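Local coordinates for hypothetical protein aq_1447 (Aquifex aeolicus, PDB 1YVU) that acts as a DNA-guided RNA endonuclease, using short single-stranded DNA guides to bind complementary target RNA and cleave it with the help of divalent metal ions, at residues A[402-407]-A[438-442]; A[410-414]-A[448-452]; A[491-495]-A[654-658]; A[592-597]-A[644-650]. One frame throughout, in Å; residues are numbered along the deposited sequence.

Contact 1 (A[402-407]-A[438-442]); sequences EAKEKL and LYDFV
Two neighbouring helices of the Mid domain meet here through Lys406, Leu407 and Phe441, running roughly parallel with their short axes 11.6 Å apart and inclined at 25°. That separation is too wide for backbone contact, and no hydrogen bond joins the segments, so long side chains do the bridging. Lys406 reaches across with its aliphatic chain, bent at chi3 (-53°), and lies at about a right angle over Val442, CD to CG2 being 3.7 Å. Its NZ ends 3.6 Å from Leu438 CD2 and also sits at the edge of the Phe441 ring, near the ring plane; an ammonium in that position is not stacked on the pi face. Phe441 has CG anti to the backbone N (chi1 163°), which carries the ring toward helix 402-411. There CZ meets Leu407 CG at 3.8 Å, the two side chains again crossing nearly perpendicularly, while Ala403 O approaches the ring obliquely, 4.0 Å from CE2. Beneath the pair, Lys406 and Leu438 both touch Leu424, and Val442 rests on Val422. This side-by-side layering of near-parallel helices on a parallel beta sheet is typical of the Rossmann-like alpha/beta fold of Argonaute Mid domains.

Contact 2 (A[410-414]-A[448-452]); sequences VINKI and KKMIP
Polar contact between 410-414 and 448-452 is concentrated at one atom, Lys449 NZ, which meets two successive backbone carbonyls in the last turn of helix 402-411. It lies 2.8 Å from Ile411 O and 3.2 Å from Val410 O, and both hydrogen bonds are weak. Val410 O also accepts the backbone N of Lys413 at 3.0 Å, so this carbonyl serves two donors. The ammonium lies where the helix's C-terminal dipole would probably attract it. The chain of Lys449 runs out extended and turns only at its last torsion (chi4 -84°), which swings NZ onto the carbonyls. With an alanine here, lacking the ammonium and outer methylenes, the carbonyls of Val410 and Ile411 would probably lose this donor and Ile414 its packing surface.

Apolar packing comes mainly from the two isoleucines and the methylenes of Lys449, with Val410 CG1 near CE. Ile414 crosses the Lys449 chain at about a right angle, CD1 lying 3.7 Å from CG, and its CG2 meets Ile451 CD1 at 4.1 Å, also crosswise. Ile451 continues inward to Val417, Val420 and Leu446. Across the Mid-PIWI boundary, the turn leads from helix 437-448 into edge strand 454-457 of the parallel sheet, as in the Rossmann-like alpha/beta fold of Argonaute Mid domains.

Contact 3 (A[491-495]-A[654-658]); sequences IEGKV and VLCSQ
Gln658 and the loop 491-495 form the principal polar link of this contact, which fastens the approach to strand 497-505 of the RNase H-like PIWI fold against helix 652-661. Gln658 NE2 donates to Glu492 O at 2.7 Å with an N-H...O angle of 161°. The donor lies in the carbonyl plane, and the acceptor is only 10° out of the amide plane of Gln658, so the two flat groups are well matched for the bond. A second, weaker link runs from Ser657 OG to Glu492 OE1 at 3.3 Å. Glu492 extends fully beyond CG along the helix surface, and its OE2 lies 3.9 Å from Val654 CG2, one helical turn back.

Apolar contacts set the Gln658 side chain in place. Ile491 CG2 packs at 3.8 Å on Gln658 CG, the two side chains crossing at about a right angle, and Val495 CG2 lies against the amide nitrogen. An alanine in place of Gln658 would probably leave Glu492 O without its donor and open a gap between Ile491 and Val495.

Further out, Phe498 of the following strand touches both Ile491 and Gln658, while Val495 leans on Leu650. The loop's course depends on Gly493, whose phi of 128° would jam a side chain against the preceding carbonyl. A CB there would also point toward the helix and clash with the Gln658 amide: the glycine CA already stands 3.8 Å from Gln658 NE2.

Contact 4 (A[592-597]-A[644-650]); sequences SLELLE and RKVYGEL
Glu594 turns its carboxylate onto the backbone of 649-650, giving each oxygen its own amide donor. OE1 accepts Leu650 N at 3.1 Å and OE2 accepts Glu649 N at 3.0 Å, both on the syn side, the first 16° and the second 34° out of the carboxylate plane. The side chain starts out away from the partner segment and is brought back by a bend at chi2 (-80°).

Backbone pairing accounts for the next polar groups. Glu597 and Arg644 form an antiparallel hydrogen-bonded pair with bonds both ways. Farther along, a classic beta bulge sets two residues, Val646 and Tyr647, opposite the single Leu595: Leu595 O takes Val646 N at 2.9 Å and, weakly, Tyr647 N at 3.5 Å, whereas Leu595 N gives to Tyr647 O at 2.7 Å.

Back at the Glu597-Arg644 pair, the side chains also meet, running alongside each other in the same direction, with OE2 and NH1 in a 3.3 Å salt bridge although carboxylate and guanidinium planes stand perpendicular. Lys645 NZ is held by Leu650 O at 3.0 Å, from above the carbonyl plane, and by a salt bridge to Asp623.

Strand pairing thus gives way, beyond the bulge, to capture of main-chain N-H groups by a buried carboxylate; those two donors probably stabilise its negative charge and fix the course of the PIWI box's last residues beside strand 592-599.

Overall arrangement
Contacts 1 and 2 share helix 402-411, their centres 13 Å apart; contacts 3 and 4 lie together in the PIWI domain, well away from that pair. All four are partly buried, but contact 2 is nearest the surface, with three of seven touching residues exposed, against two of thirteen in contact 4 and none in contacts 1 and 3. Contact 1 joins helices without hydrogen bonds, contact 2 adds weak lysine bonds, contact 3 relies chiefly on one near-straight side-chain amide bond beside a weak hydroxyl bond, and contact 4, with the largest buried surface, is mainly backbone pairing and charge. Contact 4 nests within contact 3's loop; Leu655 CD1 packs 3.6 Å from Leu596 CD2, seating helix 652-661 on strand 592-599.

Contact 1 (A[402-407]-A[438-442])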
loop_
_atom_site.group_PDB
_atom_site.type_symbol
_atom_site.label_atom_id
_atom_site.label_comp_id
_atom_site.label_asym_id
_atom_site.label_seq_id
_atom_site.Cartn_x
_atom_site.Cartn_y
_atom_site.Cartn_z
ATOM N N GLU A 402 -5.737 24.077 20.582
ATOM C CA GLU A 402 -5.957 22.846 21.285
ATOM C C GLU A 402 -4.987 21.725 20.941
ATOM O O GLU A 402 -4.702 20.904 21.805
ATOM C CB GLU A 402 -7.352 22.405 20.992
ATOM C CG GLU A 402 -7.830 21.382 21.919
ATOM C CD GLU A 402 -9.256 21.149 21.711
ATOM O OE1 GLU A 402 -9.622 20.787 20.568
ATOM O OE2 GLU A 402 -10.024 21.323 22.690
ATOM N N ALA A 403 -4.495 21.666 19.695
ATOM C CA ALA A 403 -3.513 20.641 19.299
ATOM C C ALA A 403 -2.294 20.735 20.240
ATOM O O ALA A 403 -1.654 19.722 20.552
ATOM C CB ALA A 403 -3.101 20.819 17.862
ATOM N N LYS A 404 -2.130 21.940 20.812
ATOM C CA LYS A 404 -1.080 22.312 21.784
ATOM C C LYS A 404 -1.542 22.014 23.222
ATOM O O LYS A 404 -0.816 21.417 24.014
ATOM C CB LYS A 404 -0.748 23.811 21.677
ATOM C CG LYS A 404 -0.314 24.342 20.301
ATOM C CD LYS A 404 -0.354 25.868 20.348
ATOM C CE LYS A 404 0.289 26.548 19.158
ATOM N NZ LYS A 404 0.202 28.029 19.318
ATOM N N GLU A 405 -2.764 22.422 23.550
ATOM C CA GLU A 405 -3.326 22.178 24.875
ATOM C C GLU A 405 -3.654 20.695 25.072
ATOM O O GLU A 405 -4.018 20.296 26.175
ATOM C CB GLU A 405 -4.593 23.007 25.099
ATOM C CG GLU A 405 -4.390 24.517 25.260
ATOM C CD GLU A 405 -5.680 25.294 25.598
ATOM O OE1 GLU A 405 -6.646 24.690 26.128
ATOM O OE2 GLU A 405 -5.723 26.522 25.341
ATOM N N LYS A 406 -3.543 19.895 24.004
ATOM C CA LYS A 406 -3.785 18.447 24.050
ATOM C C LYS A 406 -2.450 17.742 24.068
ATOM O O LYS A 406 -2.329 16.681 24.682
ATOM C CB LYS A 406 -4.575 17.961 22.853
ATOM C CG LYS A 406 -5.546 16.866 23.160
ATOM C CD LYS A 406 -6.056 16.269 21.873
ATOM C CE LYS A 406 -6.614 17.312 20.899
ATOM N NZ LYS A 406 -7.170 16.780 19.605
ATOM N N LEU A 407 -1.437 18.384 23.479
ATOM C CA LEU A 407 -0.077 17.857 23.458
ATOM C C LEU A 407 0.387 17.675 24.881
ATOM O O LEU A 407 0.710 16.553 25.276
ATOM C CB LEU A 407 0.874 18.802 22.722
ATOM C CG LEU A 407 1.244 18.382 21.296
ATOM C CD1 LEU A 407 1.738 19.575 20.527
ATOM C CD2 LEU A 407 2.289 17.257 21.315
ATOM N N LEU A 438 -7.796 15.887 13.806
ATOM C CA LEU A 438 -7.988 15.832 15.248
ATOM C C LEU A 438 -7.978 14.367 15.724
ATOM O O LEU A 438 -7.098 14.006 16.516
ATOM C CB LEU A 438 -9.309 16.535 15.619
ATOM C CG LEU A 438 -9.340 18.068 15.655
ATOM C CD1 LEU A 438 -10.770 18.569 15.768
ATOM C CD2 LEU A 438 -8.501 18.566 16.821
ATOM N N TYR A 439 -8.883 13.526 15.178
ATOM C CA TYR A 439 -8.984 12.077 15.494
ATOM C C TYR A 439 -7.601 11.491 15.263
ATOM O O TYR A 439 -6.976 10.989 16.197
ATOM C CB TYR A 439 -10.036 11.377 14.572
ATOM C CG TYR A 439 -10.176 9.819 14.632
ATOM C CD1 TYR A 439 -11.244 9.198 15.325
ATOM C CD2 TYR A 439 -9.240 8.963 13.989
ATOM C CE1 TYR A 439 -11.370 7.745 15.382
ATOM C CE2 TYR A 439 -9.349 7.525 14.043
ATOM C CZ TYR A 439 -10.408 6.929 14.738
ATOM O OH TYR A 439 -10.476 5.549 14.791
ATOM N N ASP A 440 -7.113 11.705 14.035
ATOM C CA ASP A 440 -5.816 11.237 13.527
ATOM C C ASP A 440 -4.595 11.547 14.409
ATOM O O ASP A 440 -3.801 10.660 14.710
ATOM C CB ASP A 440 -5.572 11.780 12.092
ATOM C CG ASP A 440 -6.561 11.216 11.031
ATOM O OD1 ASP A 440 -7.307 10.253 11.308
ATOM O OD2 ASP A 440 -6.571 11.741 9.891
ATOM N N PHE A 441 -4.452 12.799 14.826
ATOM C CA PHE A 441 -3.348 13.208 15.689
ATOM C C PHE A 441 -3.385 12.418 17.008
ATOM O O PHE A 441 -2.416 11.741 17.348
ATOM C CB PHE A 441 -3.402 14.744 15.945
ATOM C CG PHE A 441 -2.564 15.225 17.126
ATOM C CD1 PHE A 441 -1.161 15.184 17.076
ATOM C CD2 PHE A 441 -3.187 15.625 18.332
ATOM C CE1 PHE A 441 -0.386 15.518 18.216
ATOM C CE2 PHE A 441 -2.413 15.962 19.485
ATOM C CZ PHE A 441 -1.015 15.904 19.424
ATOM N N VAL A 442 -4.533 12.469 17.685
ATOM C CA VAL A 442 -4.735 11.829 18.983
ATOM C C VAL A 442 -4.467 10.336 19.032
ATOM O O VAL A 442 -3.832 9.858 19.978
ATOM C CB VAL A 442 -6.162 12.085 19.517
ATOM C CG1 VAL A 442 -6.281 11.662 20.984
ATOM C CG2 VAL A 442 -6.527 13.530 19.383
#

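Contact 2 (A[410-414]-A[448-452])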
loop_
_atom_site.group_PDB
_atom_site.type_symbol
_atom_site.label_atom_id
_atom_site.label_comp_id
_atom_site.label_asym_id
_atom_site.label_seq_id
_atom_site.Cartn_x
_atom_site.Cartn_y
_atom_site.Cartn_z
ATOM N N VAL A 410 -1.408 14.626 26.714
ATOM C CA VAL A 410 -1.123 13.344 26.050
ATOM C C VAL A 410 0.244 12.810 26.432
ATOM O O VAL A 410 0.352 11.637 26.743
ATOM C CB VAL A 410 -1.245 13.427 24.500
ATOM C CG1 VAL A 410 -0.608 12.220 23.829
ATOM C CG2 VAL A 410 -2.707 13.484 24.076
ATOM N N ILE A 411 1.253 13.684 26.459
ATOM C CA ILE A 411 2.643 13.326 26.803
ATOM C C ILE A 411 2.761 12.665 28.189
ATOM O O ILE A 411 3.581 11.764 28.386
ATOM C CB ILE A 411 3.600 14.577 26.755
ATOM C CG1 ILE A 411 3.559 15.235 25.380
ATOM C CG2 ILE A 411 5.069 14.166 26.956
ATOM C CD1 ILE A 411 4.012 16.700 25.385
ATOM N N ASN A 412 1.869 13.053 29.099
ATOM C CA ASN A 412 1.856 12.564 30.479
ATOM C C ASN A 412 0.939 11.376 30.711
ATOM O O ASN A 412 0.920 10.805 31.813
ATOM C CB ASN A 412 1.415 13.697 31.416
ATOM C CG ASN A 412 2.210 14.997 31.211
ATOM O OD1 ASN A 412 3.413 15.058 31.473
ATOM N ND2 ASN A 412 1.523 16.050 30.762
ATOM N N LYS A 413 0.222 10.975 29.666
ATOM C CA LYS A 413 -0.750 9.897 29.786
ATOM C C LYS A 413 -0.306 8.462 29.758
ATOM O O LYS A 413 -1.120 7.565 29.511
ATOM C CB LYS A 413 -1.868 10.106 28.788
ATOM C CG LYS A 413 -3.230 9.760 29.337
ATOM C CD LYS A 413 -4.252 10.212 28.390
ATOM C CE LYS A 413 -4.156 11.712 28.150
ATOM N NZ LYS A 413 -4.483 12.017 26.728
ATOM N N ILE A 414 0.970 8.214 30.020
ATOM C CA ILE A 414 1.399 6.821 30.025
ATOM C C ILE A 414 1.048 6.188 31.365
ATOM O O ILE A 414 0.874 4.974 31.435
ATOM C CB ILE A 414 2.882 6.591 29.606
ATOM C CG1 ILE A 414 3.287 7.600 28.514
ATOM C CG2 ILE A 414 3.018 5.148 29.028
ATOM C CD1 ILE A 414 4.599 7.273 27.725
ATOM N N LYS A 448 1.692 5.371 19.839
ATOM C CA LYS A 448 3.134 5.393 20.137
ATOM C C LYS A 448 3.423 4.904 21.549
ATOM O O LYS A 448 4.377 4.158 21.770
ATOM C CB LYS A 448 3.726 6.802 19.974
ATOM C CG LYS A 448 3.706 7.344 18.551
ATOM C CD LYS A 448 4.426 8.680 18.415
ATOM C CE LYS A 448 4.022 9.414 17.133
ATOM N NZ LYS A 448 4.800 10.691 16.916
ATOM N N LYS A 449 2.566 5.323 22.483
ATOM C CA LYS A 449 2.678 4.961 23.895
ATOM C C LYS A 449 2.088 3.596 24.152
ATOM O O LYS A 449 2.226 3.035 25.247
ATOM C CB LYS A 449 1.976 5.989 24.747
ATOM C CG LYS A 449 2.609 7.317 24.635
ATOM C CD LYS A 449 1.648 8.385 25.021
ATOM C CE LYS A 449 2.347 9.726 25.014
ATOM N NZ LYS A 449 3.052 9.950 26.307
HETATM N N MSE A 450 1.432 3.076 23.112
HETATM C CA MSE A 450 0.807 1.755 23.087
HETATM C C MSE A 450 -0.382 1.560 23.977
HETATM O O MSE A 450 -0.773 0.435 24.275
HETATM C CB MSE A 450 1.853 0.650 23.271
HETATM C CG MSE A 450 2.907 0.692 22.158
HETATM SE SE MSE A 450 4.475 -0.382 22.430
HETATM C CE MSE A 450 5.227 0.566 24.015
ATOM N N ILE A 451 -0.983 2.682 24.350
ATOM C CA ILE A 451 -2.169 2.714 25.194
ATOM C C ILE A 451 -3.395 2.747 24.282
ATOM O O ILE A 451 -3.562 3.672 23.482
ATOM C CB ILE A 451 -2.213 3.992 26.105
ATOM C CG1 ILE A 451 -0.911 4.166 26.888
ATOM C CG2 ILE A 451 -3.307 3.861 27.144
ATOM C CD1 ILE A 451 -0.608 5.603 27.138
ATOM N N PRO A 452 -4.268 1.718 24.375
ATOM C CA PRO A 452 -5.496 1.617 23.589
ATOM C C PRO A 452 -6.265 2.936 23.710
ATOM O O PRO A 452 -6.264 3.559 24.788
ATOM C CB PRO A 452 -6.256 0.517 24.316
ATOM C CG PRO A 452 -5.241 -0.333 24.795
ATOM C CD PRO A 452 -4.132 0.542 25.251
#

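Contact 3 (A[491-495]-A[654-658])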
loop_
_atom_site.group_PDB
_atom_site.type_symbol
_atom_site.label_atom_id
_atom_site.label_comp_id
_atom_site.label_asym_id
_atom_site.label_seq_id
_atom_site.Cartn_x
_atom_site.Cartn_y
_atom_site.Cartn_z
ATOM N N ILE A 491 -12.696 -21.777 11.311
ATOM C CA ILE A 491 -12.020 -21.097 10.199
ATOM C C ILE A 491 -11.762 -22.279 9.301
ATOM O O ILE A 491 -11.255 -23.307 9.775
ATOM C CB ILE A 491 -10.660 -20.467 10.553
ATOM C CG1 ILE A 491 -10.867 -19.150 11.290
ATOM C CG2 ILE A 491 -9.836 -20.176 9.281
ATOM C CD1 ILE A 491 -9.584 -18.516 11.818
ATOM N N GLU A 492 -12.067 -22.124 8.013
ATOM C CA GLU A 492 -11.882 -23.192 7.034
ATOM C C GLU A 492 -10.422 -23.592 6.859
ATOM O O GLU A 492 -9.598 -22.721 6.567
ATOM C CB GLU A 492 -12.456 -22.772 5.669
ATOM C CG GLU A 492 -12.520 -23.905 4.606
ATOM C CD GLU A 492 -13.088 -23.457 3.264
ATOM O OE1 GLU A 492 -14.025 -22.623 3.269
ATOM O OE2 GLU A 492 -12.604 -23.947 2.206
ATOM N N GLY A 493 -10.081 -24.834 7.226
ATOM C CA GLY A 493 -8.737 -25.287 6.957
ATOM C C GLY A 493 -7.680 -25.915 7.821
ATOM O O GLY A 493 -6.566 -26.061 7.302
ATOM N N LYS A 494 -7.954 -26.296 9.067
ATOM C CA LYS A 494 -6.919 -26.928 9.942
ATOM C C LYS A 494 -5.488 -26.348 9.796
ATOM O O LYS A 494 -4.627 -26.879 9.080
ATOM C CB LYS A 494 -6.881 -28.451 9.762
ATOM C CG LYS A 494 -8.124 -29.174 10.188
ATOM C CD LYS A 494 -8.076 -30.585 9.650
ATOM C CE LYS A 494 -9.470 -31.217 9.623
ATOM N NZ LYS A 494 -9.504 -32.628 9.090
ATOM N N VAL A 495 -5.342 -25.150 10.330
ATOM C CA VAL A 495 -4.102 -24.417 10.321
ATOM C C VAL A 495 -3.876 -24.188 11.792
ATOM O O VAL A 495 -4.807 -23.809 12.485
ATOM C CB VAL A 495 -4.305 -23.060 9.640
ATOM C CG1 VAL A 495 -3.112 -22.124 9.904
ATOM C CG2 VAL A 495 -4.582 -23.243 8.149
ATOM N N VAL A 654 -8.918 -21.565 -0.347
ATOM C CA VAL A 654 -9.002 -21.920 1.068
ATOM C C VAL A 654 -8.335 -20.819 1.916
ATOM O O VAL A 654 -8.888 -20.367 2.920
ATOM C CB VAL A 654 -8.335 -23.315 1.337
ATOM C CG1 VAL A 654 -8.306 -23.634 2.838
ATOM C CG2 VAL A 654 -9.084 -24.429 0.598
ATOM N N LEU A 655 -7.181 -20.353 1.457
ATOM C CA LEU A 655 -6.425 -19.311 2.122
ATOM C C LEU A 655 -7.132 -17.986 2.066
ATOM O O LEU A 655 -6.973 -17.155 2.968
ATOM C CB LEU A 655 -5.084 -19.157 1.446
ATOM C CG LEU A 655 -4.244 -20.427 1.400
ATOM C CD1 LEU A 655 -3.095 -20.265 0.392
ATOM C CD2 LEU A 655 -3.756 -20.778 2.819
ATOM N N CYS A 656 -7.891 -17.792 0.983
ATOM C CA CYS A 656 -8.667 -16.573 0.754
ATOM C C CYS A 656 -9.843 -16.495 1.704
ATOM O O CYS A 656 -10.116 -15.440 2.257
ATOM C CB CYS A 656 -9.164 -16.501 -0.681
ATOM S SG CYS A 656 -7.902 -16.139 -1.932
ATOM N N SER A 657 -10.486 -17.640 1.936
ATOM C CA SER A 657 -11.620 -17.752 2.854
ATOM C C SER A 657 -11.186 -17.418 4.295
ATOM O O SER A 657 -11.914 -16.749 5.032
ATOM C CB SER A 657 -12.220 -19.166 2.771
ATOM O OG SER A 657 -12.931 -19.541 3.945
ATOM N N GLN A 658 -9.978 -17.838 4.659
ATOM C CA GLN A 658 -9.425 -17.581 5.994
ATOM C C GLN A 658 -9.083 -16.097 6.168
ATOM O O GLN A 658 -9.098 -15.579 7.261
ATOM C CB GLN A 658 -8.150 -18.385 6.183
ATOM C CG GLN A 658 -8.289 -19.848 5.861
ATOM C CD GLN A 658 -6.989 -20.615 5.929
ATOM O OE1 GLN A 658 -5.910 -20.111 5.585
ATOM N NE2 GLN A 658 -7.088 -21.856 6.385
#

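Contact 4 (A[592-597]-A[644-650])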
loop_
_atom_site.group_PDB
_atom_site.type_symbol
_atom_site.label_atom_id
_atom_site.label_comp_id
_atom_site.label_asym_id
_atom_site.label_seq_id
_atom_site.Cartn_x
_atom_site.Cartn_y
_atom_site.Cartn_z
ATOM N N SER A 592 5.036 -26.708 8.863
ATOM C CA SER A 592 4.447 -26.737 7.514
ATOM C C SER A 592 4.024 -25.271 7.207
ATOM O O SER A 592 3.057 -24.732 7.764
ATOM C CB SER A 592 3.270 -27.733 7.413
ATOM O OG SER A 592 2.792 -27.854 6.076
ATOM N N LEU A 593 4.845 -24.621 6.384
ATOM C CA LEU A 593 4.666 -23.243 5.989
ATOM C C LEU A 593 3.820 -22.953 4.772
ATOM O O LEU A 593 3.855 -23.684 3.775
ATOM C CB LEU A 593 6.015 -22.605 5.759
ATOM C CG LEU A 593 6.512 -21.591 6.787
ATOM C CD1 LEU A 593 6.709 -22.203 8.155
ATOM C CD2 LEU A 593 7.828 -21.071 6.282
ATOM N N GLU A 594 3.062 -21.860 4.890
ATOM C CA GLU A 594 2.195 -21.303 3.856
ATOM C C GLU A 594 2.523 -19.812 3.892
ATOM O O GLU A 594 2.360 -19.156 4.933
ATOM C CB GLU A 594 0.712 -21.467 4.187
ATOM C CG GLU A 594 0.214 -22.860 4.509
ATOM C CD GLU A 594 -0.042 -23.755 3.298
ATOM O OE1 GLU A 594 -0.564 -23.273 2.260
ATOM O OE2 GLU A 594 0.236 -24.974 3.418
ATOM N N LEU A 595 3.069 -19.312 2.784
ATOM C CA LEU A 595 3.439 -17.906 2.655
ATOM C C LEU A 595 2.546 -17.132 1.718
ATOM O O LEU A 595 2.378 -17.494 0.540
ATOM C CB LEU A 595 4.879 -17.737 2.171
ATOM C CG LEU A 595 6.010 -18.310 3.019
ATOM C CD1 LEU A 595 7.342 -18.008 2.339
ATOM C CD2 LEU A 595 5.964 -17.769 4.438
ATOM N N LEU A 596 1.947 -16.076 2.254
ATOM C CA LEU A 596 1.085 -15.220 1.461
ATOM C C LEU A 596 1.559 -13.786 1.478
ATOM O O LEU A 596 2.031 -13.291 2.501
ATOM C CB LEU A 596 -0.360 -15.249 1.957
ATOM C CG LEU A 596 -1.058 -16.586 2.174
ATOM C CD1 LEU A 596 -2.487 -16.333 2.435
ATOM C CD2 LEU A 596 -0.938 -17.430 0.973
ATOM N N GLU A 597 1.476 -13.154 0.313
ATOM C CA GLU A 597 1.801 -11.744 0.111
ATOM C C GLU A 597 0.401 -11.107 0.086
ATOM O O GLU A 597 -0.540 -11.731 -0.429
ATOM C CB GLU A 597 2.378 -11.535 -1.290
ATOM C CG GLU A 597 3.880 -11.586 -1.501
ATOM C CD GLU A 597 4.249 -11.336 -2.993
ATOM O OE1 GLU A 597 3.319 -11.127 -3.813
ATOM O OE2 GLU A 597 5.462 -11.346 -3.355
ATOM N N ARG A 644 -1.320 -13.529 -2.921
ATOM C CA ARG A 644 -0.448 -14.387 -3.697
ATOM C C ARG A 644 0.084 -15.523 -2.835
ATOM O O ARG A 644 0.507 -15.295 -1.706
ATOM C CB ARG A 644 0.704 -13.577 -4.301
ATOM C CG ARG A 644 1.592 -14.381 -5.271
ATOM C CD ARG A 644 2.823 -13.619 -5.713
ATOM N NE ARG A 644 3.874 -14.534 -6.156
ATOM C CZ ARG A 644 5.142 -14.195 -6.387
ATOM N NH1 ARG A 644 5.561 -12.934 -6.227
ATOM N NH2 ARG A 644 6.002 -15.133 -6.758
ATOM N N LYS A 645 -0.021 -16.754 -3.333
ATOM C CA LYS A 645 0.493 -17.906 -2.603
ATOM C C LYS A 645 1.877 -18.060 -3.151
ATOM O O LYS A 645 2.072 -18.519 -4.284
ATOM C CB LYS A 645 -0.314 -19.173 -2.863
ATOM C CG LYS A 645 0.202 -20.400 -2.097
ATOM C CD LYS A 645 -0.661 -21.627 -2.353
ATOM C CE LYS A 645 -0.164 -22.528 -3.445
ATOM N NZ LYS A 645 -1.091 -23.702 -3.615
ATOM N N VAL A 646 2.836 -17.608 -2.357
ATOM C CA VAL A 646 4.226 -17.651 -2.750
ATOM C C VAL A 646 4.700 -19.064 -2.556
ATOM O O VAL A 646 5.143 -19.696 -3.504
ATOM C CB VAL A 646 5.052 -16.631 -1.941
ATOM C CG1 VAL A 646 6.540 -16.629 -2.381
ATOM C CG2 VAL A 646 4.475 -15.268 -2.143
ATOM N N TYR A 647 4.453 -19.572 -1.355
ATOM C CA TYR A 647 4.815 -20.918 -0.941
ATOM C C TYR A 647 3.578 -21.434 -0.222
ATOM O O TYR A 647 2.926 -20.673 0.500
ATOM C CB TYR A 647 6.028 -20.858 -0.004
ATOM C CG TYR A 647 6.698 -22.172 0.345
ATOM C CD1 TYR A 647 7.584 -22.807 -0.566
ATOM C CD2 TYR A 647 6.489 -22.772 1.608
ATOM C CE1 TYR A 647 8.256 -24.024 -0.214
ATOM C CE2 TYR A 647 7.144 -23.986 1.969
ATOM C CZ TYR A 647 8.024 -24.606 1.057
ATOM O OH TYR A 647 8.632 -25.792 1.418
ATOM N N GLY A 648 3.219 -22.693 -0.475
ATOM C CA GLY A 648 2.037 -23.265 0.150
ATOM C C GLY A 648 1.534 -24.589 -0.388
ATOM O O GLY A 648 1.583 -24.868 -1.582
ATOM N N GLU A 649 0.967 -25.368 0.525
ATOM C CA GLU A 649 0.432 -26.707 0.278
ATOM C C GLU A 649 -1.076 -26.627 0.043
ATOM O O GLU A 649 -1.638 -27.464 -0.679
ATOM C CB GLU A 649 0.767 -27.528 1.526
ATOM C CG GLU A 649 0.270 -28.927 1.698
ATOM C CD GLU A 649 0.444 -29.345 3.152
ATOM O OE1 GLU A 649 -0.580 -29.568 3.823
ATOM O OE2 GLU A 649 1.599 -29.413 3.639
ATOM N N LEU A 650 -1.708 -25.609 0.652
ATOM C CA LEU A 650 -3.160 -25.361 0.564
ATOM C C LEU A 650 -3.558 -24.523 -0.654
ATOM O O LEU A 650 -2.773 -23.723 -1.133
ATOM C CB LEU A 650 -3.666 -24.654 1.839
ATOM C CG LEU A 650 -3.520 -25.303 3.226
ATOM C CD1 LEU A 650 -4.042 -24.362 4.291
ATOM C CD2 LEU A 650 -4.231 -26.644 3.324
#